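Local coordinates for protein ribosomal RNA small subunit methyltransferase E (PDB 5VM8) that probably methylates a uridine of 16S ribosomal RNA at its N3 position, taking the methyl group from S-adenosyl methionine, at residues N84-S90 and I195-P201. Residues are numbered along the deposited sequence; the frame is centred on the assembly and turned at random.
Sequences NITLIQS and IVFMVGP
Two parallel strands, 85-90 and 195-199, run in the middle of the seven-stranded parallel sheet of a SPOUT methyltransferase domain, their axes 4.6 Å apart and 18° from parallel. All strand residues have extended backbones, and the register pairs Ile85 with Ile195 through Gln89 with Val199, CA to CA 4.5-5.0 Å.

The backbone ladder zigzags as parallel pairing demands, even-numbered residues of 84-90 bonding to odd-numbered ones opposite: Ile195 N to Asn84 O (2.8 Å), Thr86 N to Ile195 O (2.9 Å), Phe197 N to Thr86 O (2.9 Å), Ile88 N to Phe197 O (2.6 Å), Val199 N to Ile88 O (2.7 Å) and Ser90 N to Val199 O (2.9 Å). Ile85, Leu87 and Gln89 turn their backbone bonds to residues 110-113.

Side chains alternate between faces. Beneath helices 94-106 and 232-244 lie Ile85, Leu87, Gln89, Ile195, Phe197 and Val199; Leu87 (chi1 t, chi2 p) brings CD1 to 3.8 Å from Phe197 CD2 and 3.7 Å from Val199 CG2. On the other face, beyond partly exposed Thr86, Ile88 (m, t) places CD1 3.5 Å from Val196 CG1 and CG2 3.6 Å from Met198 CE. Beta-branched Ile, Val and Thr suit extended backbone; flexible Met198 fills space beside Ile88.

Polar groups gather at the ends. A water lies 2.6 Å from Asn84 OD1, which Thr110 also binds, and 2.7 Å from Ile195 O. Short Ser90, directed toward 195-201, donates from OG to Val199 O (2.9 Å); Gln89 NE2 bonds Ser90 O (3.1 Å) and, weakly, Gly200 O (3.2 Å). Directional backbone bonds thus fix the register, apolar side chains pack on both faces, and polar ones add bonds to carbonyls at the ladder's end.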
loop_
_atom_site.group_PDB
_atom_site.type_symbol
_atom_site.label_atom_id
_atom_site.label_comp_id
_atom_site.label_asym_id
_atom_site.label_seq_id
_atom_site.Cartn_x
_atom_site.Cartn_y
_atom_site.Cartn_z
ATOM N N ASN A 84 -3.314 2.290 11.870
ATOM C CA ASN A 84 -4.074 1.744 10.754
ATOM C C ASN A 84 -4.499 2.881 9.822
ATOM O O ASN A 84 -5.332 3.706 10.187
ATOM C CB ASN A 84 -5.278 0.985 11.304
ATOM C CG ASN A 84 -5.886 0.060 10.304
ATOM O OD1 ASN A 84 -6.182 0.452 9.186
ATOM N ND2 ASN A 84 -6.095 -1.176 10.701
ATOM N N ILE A 85 -3.909 2.946 8.630
ATOM C CA ILE A 85 -4.200 3.991 7.645
ATOM C C ILE A 85 -4.688 3.345 6.354
ATOM O O ILE A 85 -3.934 2.623 5.697
ATOM C CB ILE A 85 -2.969 4.858 7.337
ATOM C CG1 ILE A 85 -2.362 5.429 8.615
ATOM C CG2 ILE A 85 -3.351 5.976 6.355
ATOM C CD1 ILE A 85 -0.927 5.913 8.417
ATOM N N THR A 86 -5.918 3.664 5.947
ATOM C CA THR A 86 -6.403 3.341 4.607
ATOM C C THR A 86 -6.259 4.594 3.754
ATOM O O THR A 86 -6.854 5.629 4.066
ATOM C CB THR A 86 -7.862 2.876 4.619
ATOM O OG1 THR A 86 -7.990 1.680 5.400
ATOM C CG2 THR A 86 -8.408 2.658 3.187
ATOM N N LEU A 87 -5.516 4.482 2.660
ATOM C CA LEU A 87 -5.397 5.550 1.672
ATOM C C LEU A 87 -6.480 5.328 0.623
ATOM O O LEU A 87 -6.445 4.339 -0.111
ATOM C CB LEU A 87 -4.009 5.542 1.036
ATOM C CG LEU A 87 -3.791 6.356 -0.249
ATOM C CD1 LEU A 87 -4.156 7.830 -0.071
ATOM C CD2 LEU A 87 -2.334 6.195 -0.735
ATOM N N ILE A 88 -7.473 6.211 0.591
ATOM C CA ILE A 88 -8.442 6.248 -0.496
ATOM C C ILE A 88 -7.924 7.242 -1.524
ATOM O O ILE A 88 -8.024 8.458 -1.317
ATOM C CB ILE A 88 -9.842 6.660 -0.018
ATOM C CG1 ILE A 88 -10.387 5.716 1.056
ATOM C CG2 ILE A 88 -10.828 6.667 -1.207
ATOM C CD1 ILE A 88 -11.831 6.017 1.397
ATOM N N GLN A 89 -7.486 6.720 -2.673
ATOM C CA GLN A 89 -6.794 7.465 -3.719
ATOM C C GLN A 89 -7.616 7.456 -5.006
ATOM O O GLN A 89 -7.890 6.388 -5.565
ATOM C CB GLN A 89 -5.419 6.837 -3.990
ATOM C CG GLN A 89 -4.649 7.492 -5.129
ATOM C CD GLN A 89 -4.255 8.910 -4.782
ATOM O OE1 GLN A 89 -3.519 9.123 -3.813
ATOM N NE2 GLN A 89 -4.770 9.898 -5.539
ATOM N N SER A 90 -7.959 8.639 -5.500
ATOM C CA SER A 90 -8.570 8.736 -6.817
ATOM C C SER A 90 -7.574 8.357 -7.898
ATOM O O SER A 90 -6.422 8.800 -7.870
ATOM C CB SER A 90 -9.075 10.144 -7.097
ATOM O OG SER A 90 -9.762 10.627 -5.977
ATOM N N ILE A 195 -7.646 5.276 10.705
ATOM C CA ILE A 195 -7.657 6.487 9.894
ATOM C C ILE A 195 -8.008 6.113 8.460
ATOM O O ILE A 195 -7.487 5.135 7.913
ATOM C CB ILE A 195 -6.297 7.211 9.932
ATOM C CG1 ILE A 195 -5.967 7.666 11.351
ATOM C CG2 ILE A 195 -6.270 8.393 8.951
ATOM C CD1 ILE A 195 -4.511 8.043 11.527
ATOM N N VAL A 196 -8.884 6.913 7.856
ATOM C CA VAL A 196 -9.255 6.792 6.458
ATOM C C VAL A 196 -8.924 8.132 5.838
ATOM O O VAL A 196 -9.390 9.180 6.303
ATOM C CB VAL A 196 -10.736 6.423 6.274
ATOM C CG1 VAL A 196 -11.111 6.486 4.813
ATOM C CG2 VAL A 196 -10.969 5.027 6.802
ATOM N N PHE A 197 -8.124 8.093 4.789
ATOM C CA PHE A 197 -7.514 9.282 4.247
ATOM C C PHE A 197 -7.803 9.329 2.756
ATOM O O PHE A 197 -7.475 8.378 2.044
ATOM C CB PHE A 197 -6.016 9.152 4.579
ATOM C CG PHE A 197 -5.129 10.116 3.907
ATOM C CD1 PHE A 197 -5.380 11.467 3.971
ATOM C CD2 PHE A 197 -3.972 9.671 3.301
ATOM C CE1 PHE A 197 -4.524 12.374 3.392
ATOM C CE2 PHE A 197 -3.113 10.566 2.710
ATOM C CZ PHE A 197 -3.392 11.935 2.772
ATOM N N MET A 198 -8.369 10.444 2.279
ATOM C CA MET A 198 -8.878 10.546 0.912
ATOM C C MET A 198 -8.079 11.561 0.110
ATOM O O MET A 198 -7.897 12.705 0.544
ATOM C CB MET A 198 -10.327 10.954 0.854
ATOM C CG MET A 198 -11.290 9.945 1.351
ATOM S SD MET A 198 -12.767 10.251 0.381
ATOM C CE MET A 198 -11.926 10.119 -1.204
ATOM N N VAL A 199 -7.615 11.147 -1.064
ATOM C CA VAL A 199 -6.786 12.005 -1.894
ATOM C C VAL A 199 -7.351 12.065 -3.307
ATOM O O VAL A 199 -7.766 11.043 -3.863
ATOM C CB VAL A 199 -5.317 11.524 -1.902
ATOM C CG1 VAL A 199 -4.470 12.463 -2.708
ATOM C CG2 VAL A 199 -4.809 11.441 -0.467
ATOM N N GLY A 200 -7.314 13.254 -3.903
ATOM C CA GLY A 200 -7.809 13.446 -5.239
ATOM C C GLY A 200 -6.803 13.211 -6.345
ATOM O O GLY A 200 -5.624 12.924 -6.115
ATOM N N PRO A 201 -7.285 13.278 -7.575
ATOM C CA PRO A 201 -6.413 13.081 -8.736
ATOM C C PRO A 201 -5.715 14.372 -9.101
ATOM O O PRO A 201 -5.821 15.346 -8.351
ATOM C CB PRO A 201 -7.387 12.623 -9.843
ATOM C CG PRO A 201 -8.711 13.332 -9.479
ATOM C CD PRO A 201 -8.713 13.448 -7.949
HETATM O O HOH W 1 -7.634 2.551 8.610
#